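Long-range contact in ankyrin repeat domain protein (Legionella pneumophila subsp. pneumophila, PDB 6MCA), which is a bacterial effector with ankyrin repeats and a cysteine protease-like domain that interacts with the host LARP7 component of the 7SK snRNP complex: residues L259-F270 and F311-H322. Numbering follows the deposited sequence.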
ATOM      1  N   LEU A 259      -8.156   8.407   9.320  1.00 30.19           N
ATOM      2  CA  LEU A 259      -7.301   9.530   8.935  1.00 21.57           C
ATOM      3  C   LEU A 259      -5.839   9.142   9.097  1.00 24.18           C
ATOM      4  O   LEU A 259      -5.311   9.152  10.224  1.00 35.28           O
ATOM      5  CB  LEU A 259      -7.621  10.763   9.777  1.00 21.22           C
ATOM      6  CG  LEU A 259      -8.980  11.412   9.527  1.00 25.11           C
ATOM      7  CD1 LEU A 259      -9.289  12.450  10.589  1.00 29.19           C
ATOM      8  CD2 LEU A 259      -9.003  12.039   8.150  1.00 39.87           C
ATOM      9  N   PRO A 260      -5.154   8.752   8.022  1.00 32.12           N
ATOM     10  CA  PRO A 260      -3.700   8.565   8.104  1.00 31.64           C
ATOM     11  C   PRO A 260      -2.992   9.909   7.983  1.00 30.68           C
ATOM     12  O   PRO A 260      -3.308  10.714   7.104  1.00 48.31           O
ATOM     13  CB  PRO A 260      -3.384   7.654   6.909  1.00 37.26           C
ATOM     14  CG  PRO A 260      -4.727   7.158   6.410  1.00 35.91           C
ATOM     15  CD  PRO A 260      -5.701   8.234   6.760  1.00 32.01           C
ATOM     16  N   ALA A 261      -2.042  10.151   8.881  1.00 32.74           N
ATOM     17  CA  ALA A 261      -1.280  11.388   8.910  1.00 32.79           C
ATOM     18  C   ALA A 261       0.201  11.079   8.752  1.00 32.36           C
ATOM     19  O   ALA A 261       0.706  10.092   9.300  1.00 39.55           O
ATOM     20  CB  ALA A 261      -1.518  12.156  10.214  1.00 34.69           C
ATOM     21  N   ALA A 262       0.890  11.929   7.996  1.00 52.66           N
ATOM     22  CA  ALA A 262       2.324  11.815   7.781  1.00 50.07           C
ATOM     23  C   ALA A 262       3.043  12.751   8.745  1.00 40.69           C
ATOM     24  O   ALA A 262       2.779  13.959   8.757  1.00 46.99           O
ATOM     25  CB  ALA A 262       2.688  12.145   6.334  1.00 36.17           C
ATOM     26  N   SER A 263       3.944  12.193   9.550  1.00 46.53           N
ATOM     27  CA  SER A 263       4.707  12.967  10.518  1.00 47.65           C
ATOM     28  C   SER A 263       6.053  12.292  10.730  1.00 42.83           C
ATOM     29  O   SER A 263       6.109  11.081  10.970  1.00 41.34           O
ATOM     30  CB  SER A 263       3.953  13.089  11.847  1.00 38.98           C
ATOM     31  OG  SER A 263       4.754  13.709  12.837  1.00 57.93           O
ATOM     32  N   ARG A 264       7.126  13.077  10.619  1.00 53.92           N
ATOM     33  CA  ARG A 264       8.486  12.604  10.880  1.00 52.08           C
ATOM     34  C   ARG A 264       8.829  11.387  10.022  1.00 46.94           C
ATOM     35  O   ARG A 264       9.455  10.433  10.490  1.00 55.95           O
ATOM     36  CB  ARG A 264       8.673  12.291  12.362  1.00 62.00           C
ATOM     37  CG  ARG A 264       8.783  13.508  13.254  1.00 66.36           C
ATOM     38  CD  ARG A 264       8.945  13.043  14.686  1.00 90.25           C
ATOM     39  NE  ARG A 264      10.348  12.903  15.054  1.00 99.42           N
ATOM     40  CZ  ARG A 264      10.757  12.434  16.228  1.00103.65           C
ATOM     41  NH1 ARG A 264       9.867  12.018  17.125  1.00 98.38           N
ATOM     42  NH2 ARG A 264      12.052  12.334  16.493  1.00103.85           N
ATOM     43  N   GLY A 265       8.403  11.411   8.762  1.00 55.44           N
ATOM     44  CA  GLY A 265       8.679  10.313   7.859  1.00 51.60           C
ATOM     45  C   GLY A 265       7.905   9.042   8.122  1.00 65.71           C
ATOM     46  O   GLY A 265       8.219   8.012   7.519  1.00 58.28           O
ATOM     47  N   HIS A 266       6.902   9.077   8.997  1.00 49.48           N
ATOM     48  CA  HIS A 266       6.125   7.893   9.329  1.00 49.88           C
ATOM     49  C   HIS A 266       4.640   8.192   9.200  1.00 40.65           C
ATOM     50  O   HIS A 266       4.205   9.340   9.319  1.00 48.19           O
ATOM     51  CB  HIS A 266       6.428   7.399  10.749  1.00 50.49           C
ATOM     52  CG  HIS A 266       7.838   6.934  10.939  1.00 76.44           C
ATOM     53  ND1 HIS A 266       8.608   6.454   9.902  1.00 87.20           N
ATOM     54  CD2 HIS A 266       8.617   6.878  12.045  1.00 76.35           C
ATOM     55  CE1 HIS A 266       9.801   6.120  10.361  1.00 91.78           C
ATOM     56  NE2 HIS A 266       9.833   6.368  11.658  1.00 94.00           N
ATOM     57  N   ALA A 267       3.860   7.146   8.957  1.00 47.83           N
ATOM     58  CA  ALA A 267       2.410   7.254   8.900  1.00 41.00           C
ATOM     59  C   ALA A 267       1.833   6.789  10.230  1.00 34.57           C
ATOM     60  O   ALA A 267       1.996   5.624  10.608  1.00 43.64           O
ATOM     61  CB  ALA A 267       1.839   6.432   7.746  1.00 37.77           C
ATOM     62  N   LEU A 268       1.180   7.699  10.943  1.00 31.02           N
ATOM     63  CA  LEU A 268       0.402   7.337  12.117  1.00 41.95           C
ATOM     64  C   LEU A 268      -1.074   7.427  11.760  1.00 32.70           C
ATOM     65  O   LEU A 268      -1.459   8.096  10.798  1.00 34.29           O
ATOM     66  CB  LEU A 268       0.737   8.232  13.317  1.00 29.38           C
ATOM     67  CG  LEU A 268       0.443   9.732  13.276  1.00 31.66           C
ATOM     68  CD1 LEU A 268       0.304  10.258  14.694  1.00 39.40           C
ATOM     69  CD2 LEU A 268       1.539  10.481  12.544  1.00 46.29           C
ATOM     70  N   CYS A 269      -1.908   6.713  12.507  1.00 23.60           N
ATOM     71  CA  CYS A 269      -3.298   6.558  12.103  1.00 22.50           C
ATOM     72  C   CYS A 269      -4.238   7.085  13.175  1.00 21.36           C
ATOM     73  O   CYS A 269      -3.969   6.958  14.371  1.00 32.40           O
ATOM     74  CB  CYS A 269      -3.614   5.095  11.790  1.00 38.00           C
ATOM     75  SG  CYS A 269      -2.838   4.509  10.265  1.00 40.69           S
ATOM     76  N   PHE A 270      -5.337   7.689  12.741  1.00 21.97           N
ATOM     77  CA  PHE A 270      -6.382   8.140  13.641  1.00 18.81           C
ATOM     78  C   PHE A 270      -7.706   7.541  13.198  1.00 29.20           C
ATOM     79  O   PHE A 270      -7.955   7.379  12.000  1.00 30.34           O
ATOM     80  CB  PHE A 270      -6.470   9.668  13.672  1.00 21.29           C
ATOM     81  CG  PHE A 270      -5.227  10.334  14.189  1.00 22.41           C
ATOM     82  CD1 PHE A 270      -4.157  10.585  13.347  1.00 24.09           C
ATOM     83  CD2 PHE A 270      -5.126  10.701  15.521  1.00 18.08           C
ATOM     84  CE1 PHE A 270      -3.014  11.201  13.820  1.00 27.93           C
ATOM     85  CE2 PHE A 270      -3.986  11.317  16.001  1.00 20.57           C
ATOM     86  CZ  PHE A 270      -2.928  11.566  15.149  1.00 23.64           C
ATOM     87  N   PHE A 311      -5.868  18.913   8.699  1.00 32.94           N
ATOM     88  CA  PHE A 311      -5.369  17.593   9.063  1.00 26.00           C
ATOM     89  C   PHE A 311      -4.738  16.872   7.878  1.00 35.37           C
ATOM     90  O   PHE A 311      -3.659  16.285   8.011  1.00 32.43           O
ATOM     91  CB  PHE A 311      -6.518  16.764   9.640  1.00 27.26           C
ATOM     92  CG  PHE A 311      -6.076  15.594  10.469  1.00 28.61           C
ATOM     93  CD1 PHE A 311      -5.615  14.433   9.872  1.00 28.22           C
ATOM     94  CD2 PHE A 311      -6.136  15.651  11.850  1.00 25.52           C
ATOM     95  CE1 PHE A 311      -5.215  13.356  10.636  1.00 34.11           C
ATOM     96  CE2 PHE A 311      -5.737  14.579  12.620  1.00 24.74           C
ATOM     97  CZ  PHE A 311      -5.277  13.430  12.013  1.00 21.81           C
ATOM     98  N   LEU A 312      -5.393  16.899   6.718  1.00 23.43           N
ATOM     99  CA  LEU A 312      -4.985  16.079   5.585  1.00 34.72           C
ATOM    100  C   LEU A 312      -4.335  16.851   4.449  1.00 30.88           C
ATOM    101  O   LEU A 312      -3.540  16.270   3.707  1.00 33.28           O
ATOM    102  CB  LEU A 312      -6.190  15.318   5.018  1.00 31.89           C
ATOM    103  CG  LEU A 312      -6.738  14.135   5.814  1.00 30.01           C
ATOM    104  CD1 LEU A 312      -7.930  13.535   5.085  1.00 32.43           C
ATOM    105  CD2 LEU A 312      -5.661  13.086   6.045  1.00 18.34           C
ATOM    106  N   TYR A 313      -4.649  18.136   4.282  1.00 26.17           N
ATOM    107  CA  TYR A 313      -4.277  18.870   3.079  1.00 35.19           C
ATOM    108  C   TYR A 313      -3.381  20.071   3.362  1.00 36.32           C
ATOM    109  O   TYR A 313      -3.109  20.855   2.445  1.00 40.34           O
ATOM    110  CB  TYR A 313      -5.545  19.300   2.337  1.00 21.26           C
ATOM    111  CG  TYR A 313      -6.477  18.136   2.086  1.00 27.16           C
ATOM    112  CD1 TYR A 313      -6.057  17.036   1.348  1.00 30.78           C
ATOM    113  CD2 TYR A 313      -7.765  18.121   2.608  1.00 26.48           C
ATOM    114  CE1 TYR A 313      -6.896  15.962   1.122  1.00 29.34           C
ATOM    115  CE2 TYR A 313      -8.612  17.049   2.386  1.00 31.66           C
ATOM    116  CZ  TYR A 313      -8.171  15.973   1.642  1.00 28.94           C
ATOM    117  OH  TYR A 313      -9.006  14.903   1.417  1.00 25.14           O
ATOM    118  N   LYS A 314      -2.915  20.235   4.595  1.00 47.63           N
ATOM    119  CA  LYS A 314      -1.882  21.204   4.927  1.00 27.41           C
ATOM    120  C   LYS A 314      -0.725  20.489   5.610  1.00 40.35           C
ATOM    121  O   LYS A 314      -0.904  19.440   6.236  1.00 62.01           O
ATOM    122  CB  LYS A 314      -2.409  22.319   5.841  1.00 28.67           C
ATOM    123  CG  LYS A 314      -3.537  23.153   5.255  1.00 38.03           C
ATOM    124  CD  LYS A 314      -3.679  24.466   6.015  1.00 45.73           C
ATOM    125  CE  LYS A 314      -4.855  25.287   5.511  1.00 50.98           C
ATOM    126  NZ  LYS A 314      -6.128  24.879   6.164  1.00 53.32           N
ATOM    127  N   LYS A 315       0.469  21.064   5.482  1.00 50.15           N
ATOM    128  CA  LYS A 315       1.651  20.506   6.125  1.00 62.81           C
ATOM    129  C   LYS A 315       1.657  20.895   7.598  1.00 51.57           C
ATOM    130  O   LYS A 315       1.609  22.083   7.931  1.00 57.31           O
ATOM    131  CB  LYS A 315       2.919  20.997   5.428  1.00 49.59           C
ATOM    132  N   GLN A 316       1.706  19.895   8.478  1.00 34.41           N
ATOM    133  CA  GLN A 316       1.708  20.113   9.917  1.00 47.48           C
ATOM    134  C   GLN A 316       2.904  19.403  10.536  1.00 57.82           C
ATOM    135  O   GLN A 316       3.486  18.490   9.943  1.00 61.55           O
ATOM    136  CB  GLN A 316       0.404  19.615  10.564  1.00 31.44           C
ATOM    137  CG  GLN A 316      -0.871  20.079   9.867  1.00 33.09           C
ATOM    138  CD  GLN A 316      -1.239  21.516  10.192  1.00 35.91           C
ATOM    139  OE1 GLN A 316      -0.508  22.214  10.896  1.00 51.56           O
ATOM    140  NE2 GLN A 316      -2.378  21.966   9.678  1.00 38.71           N
ATOM    141  N   ASN A 317       3.271  19.836  11.741  1.00 51.84           N
ATOM    142  CA  ASN A 317       4.380  19.251  12.477  1.00 44.31           C
ATOM    143  C   ASN A 317       3.847  18.260  13.513  1.00 39.47           C
ATOM    144  O   ASN A 317       2.640  18.076  13.678  1.00 41.79           O
ATOM    145  CB  ASN A 317       5.237  20.351  13.118  1.00 52.76           C
ATOM    146  CG  ASN A 317       4.423  21.323  13.961  1.00 57.57           C
ATOM    147  OD1 ASN A 317       3.371  20.974  14.496  1.00 54.08           O
ATOM    148  ND2 ASN A 317       4.913  22.553  14.083  1.00 59.71           N
ATOM    149  N   ARG A 318       4.772  17.602  14.211  1.00 41.07           N
ATOM    150  CA  ARG A 318       4.393  16.668  15.266  1.00 41.81           C
ATOM    151  C   ARG A 318       3.578  17.345  16.370  1.00 38.81           C
ATOM    152  O   ARG A 318       2.735  16.699  17.009  1.00 41.22           O
ATOM    153  CB  ARG A 318       5.662  16.039  15.841  1.00 39.29           C
ATOM    154  CG  ARG A 318       6.537  17.085  16.544  1.00 62.46           C
ATOM    155  CD  ARG A 318       8.020  16.955  16.253  1.00 66.32           C
ATOM    156  NE  ARG A 318       8.717  16.064  17.177  1.00 75.28           N
ATOM    157  CZ  ARG A 318      10.032  15.868  17.159  1.00 89.37           C
ATOM    158  NH1 ARG A 318      10.762  16.485  16.241  1.00 65.94           N
ATOM    159  NH2 ARG A 318      10.616  15.045  18.029  1.00 91.41           N
ATOM    160  N   ARG A 319       3.825  18.635  16.617  1.00 30.09           N
ATOM    161  CA  ARG A 319       3.096  19.352  17.659  1.00 37.61           C
ATOM    162  C   ARG A 319       1.608  19.428  17.346  1.00 32.84           C
ATOM    163  O   ARG A 319       0.777  19.397  18.261  1.00 28.19           O
ATOM    164  CB  ARG A 319       3.685  20.754  17.833  1.00 46.81           C
ATOM    165  CG  ARG A 319       2.890  21.672  18.748  1.00 47.44           C
ATOM    166  CD  ARG A 319       3.391  21.596  20.179  1.00 35.57           C
ATOM    167  NE  ARG A 319       2.683  22.535  21.045  1.00 46.78           N
ATOM    168  CZ  ARG A 319       3.153  23.729  21.391  1.00 44.77           C
ATOM    169  NH1 ARG A 319       4.335  24.132  20.947  1.00 29.70           N
ATOM    170  NH2 ARG A 319       2.441  24.519  22.182  1.00 44.00           N
ATOM    171  N   TYR A 320       1.252  19.514  16.062  1.00 34.74           N
ATOM    172  CA  TYR A 320      -0.157  19.559  15.687  1.00 21.05           C
ATOM    173  C   TYR A 320      -0.849  18.237  15.992  1.00 29.62           C
ATOM    174  O   TYR A 320      -1.929  18.214  16.596  1.00 27.79           O
ATOM    175  CB  TYR A 320      -0.294  19.908  14.204  1.00 27.31           C
ATOM    176  CG  TYR A 320      -1.704  19.768  13.672  1.00 30.57           C
ATOM    177  CD1 TYR A 320      -2.625  20.797  13.815  1.00 22.21           C
ATOM    178  CD2 TYR A 320      -2.115  18.607  13.027  1.00 26.54           C
ATOM    179  CE1 TYR A 320      -3.914  20.675  13.334  1.00 22.88           C
ATOM    180  CE2 TYR A 320      -3.405  18.476  12.543  1.00 21.14           C
ATOM    181  CZ  TYR A 320      -4.298  19.514  12.698  1.00 29.88           C
ATOM    182  OH  TYR A 320      -5.582  19.391  12.218  1.00 26.90           O
ATOM    183  N   TYR A 321      -0.241  17.122  15.585  1.00 24.55           N
ATOM    184  CA  TYR A 321      -0.882  15.822  15.722  1.00 28.62           C
ATOM    185  C   TYR A 321      -0.797  15.258  17.133  1.00 31.27           C
ATOM    186  O   TYR A 321      -1.588  14.372  17.474  1.00 26.53           O
ATOM    187  CB  TYR A 321      -0.268  14.823  14.738  1.00 26.11           C
ATOM    188  CG  TYR A 321      -0.542  15.157  13.292  1.00 31.42           C
ATOM    189  CD1 TYR A 321      -1.833  15.105  12.782  1.00 29.03           C
ATOM    190  CD2 TYR A 321       0.487  15.529  12.437  1.00 25.70           C
ATOM    191  CE1 TYR A 321      -2.093  15.416  11.460  1.00 35.27           C
ATOM    192  CE2 TYR A 321       0.237  15.840  11.113  1.00 30.89           C
ATOM    193  CZ  TYR A 321      -1.053  15.781  10.630  1.00 30.67           C
ATOM    194  OH  TYR A 321      -1.305  16.089   9.314  1.00 28.97           O
ATOM    195  N   HIS A 322       0.127  15.740  17.960  1.00 24.24           N
ATOM    196  CA  HIS A 322       0.299  15.188  19.295  1.00 34.25           C
ATOM    197  C   HIS A 322      -0.160  16.119  20.410  1.00 32.07           C
ATOM    198  O   HIS A 322      -0.033  15.757  21.584  1.00 33.03           O
ATOM    199  CB  HIS A 322       1.763  14.795  19.518  1.00 26.10           C
ATOM    200  CG  HIS A 322       2.175  13.570  18.763  1.00 45.24           C
ATOM    201  ND1 HIS A 322       1.838  12.298  19.172  1.00 33.66           N
ATOM    202  CD2 HIS A 322       2.887  13.423  17.622  1.00 39.49           C
ATOM    203  CE1 HIS A 322       2.328  11.418  18.316  1.00 49.39           C
ATOM    204  NE2 HIS A 322       2.969  12.075  17.366  1.00 37.60           N
TER
HETATM  205  O   HOH W   1       1.467  16.843   7.387  1.00 47.04           O
HETATM  206  O   HOH W   2       4.429  16.270  11.039  1.00 44.53           O
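A beta hairpin at the margin of an antiparallel sheet, packed under a helix-loop-helix, shows how aromatic rings can join two layers with no direct hydrogen bond between residues 259-270 and 311-322. Strands 256-263 and 266-273, linked by a type I' turn from Ser263 to His266, present Leu259, Ala261 and Phe270 to helices 305-312 and 318-329. The Phe311 ring lies at the centre: CD1 of Leu259 sits over one face, 4.2 Å from the ring centroid, and Tyr321 CE1 covers the opposite face. The edge of Phe311 points onto the face of Phe270, with Phe311 CZ 3.3 Å from Phe270 CD1, an offset edge-to-face pair with planes at 87°. Trp277 of the next strand also meets Phe270 and Phe311. The methyl CB of Ala261 rests over the Tyr321 ring, 3.5 Å from Tyr321 CE1, in a CH-pi contact, while Tyr320 backs the other face. A bond of 2.7 Å from Tyr321 OH to Phe311 O, in the carbonyl plane, ties the second helix to the end of the first and fixes where the phenol ends. Alongside these rings, Leu259 CD2 meets Leu312 CD1. Toward the solvent, the guanidinium of the poorly ordered Arg264 lies flat on that of Arg318, planes about 19° apart; like charges would be expected to disfavour this stack, and its detail is tentative. Nearby, a water links Ser263 OG to Gln316 O.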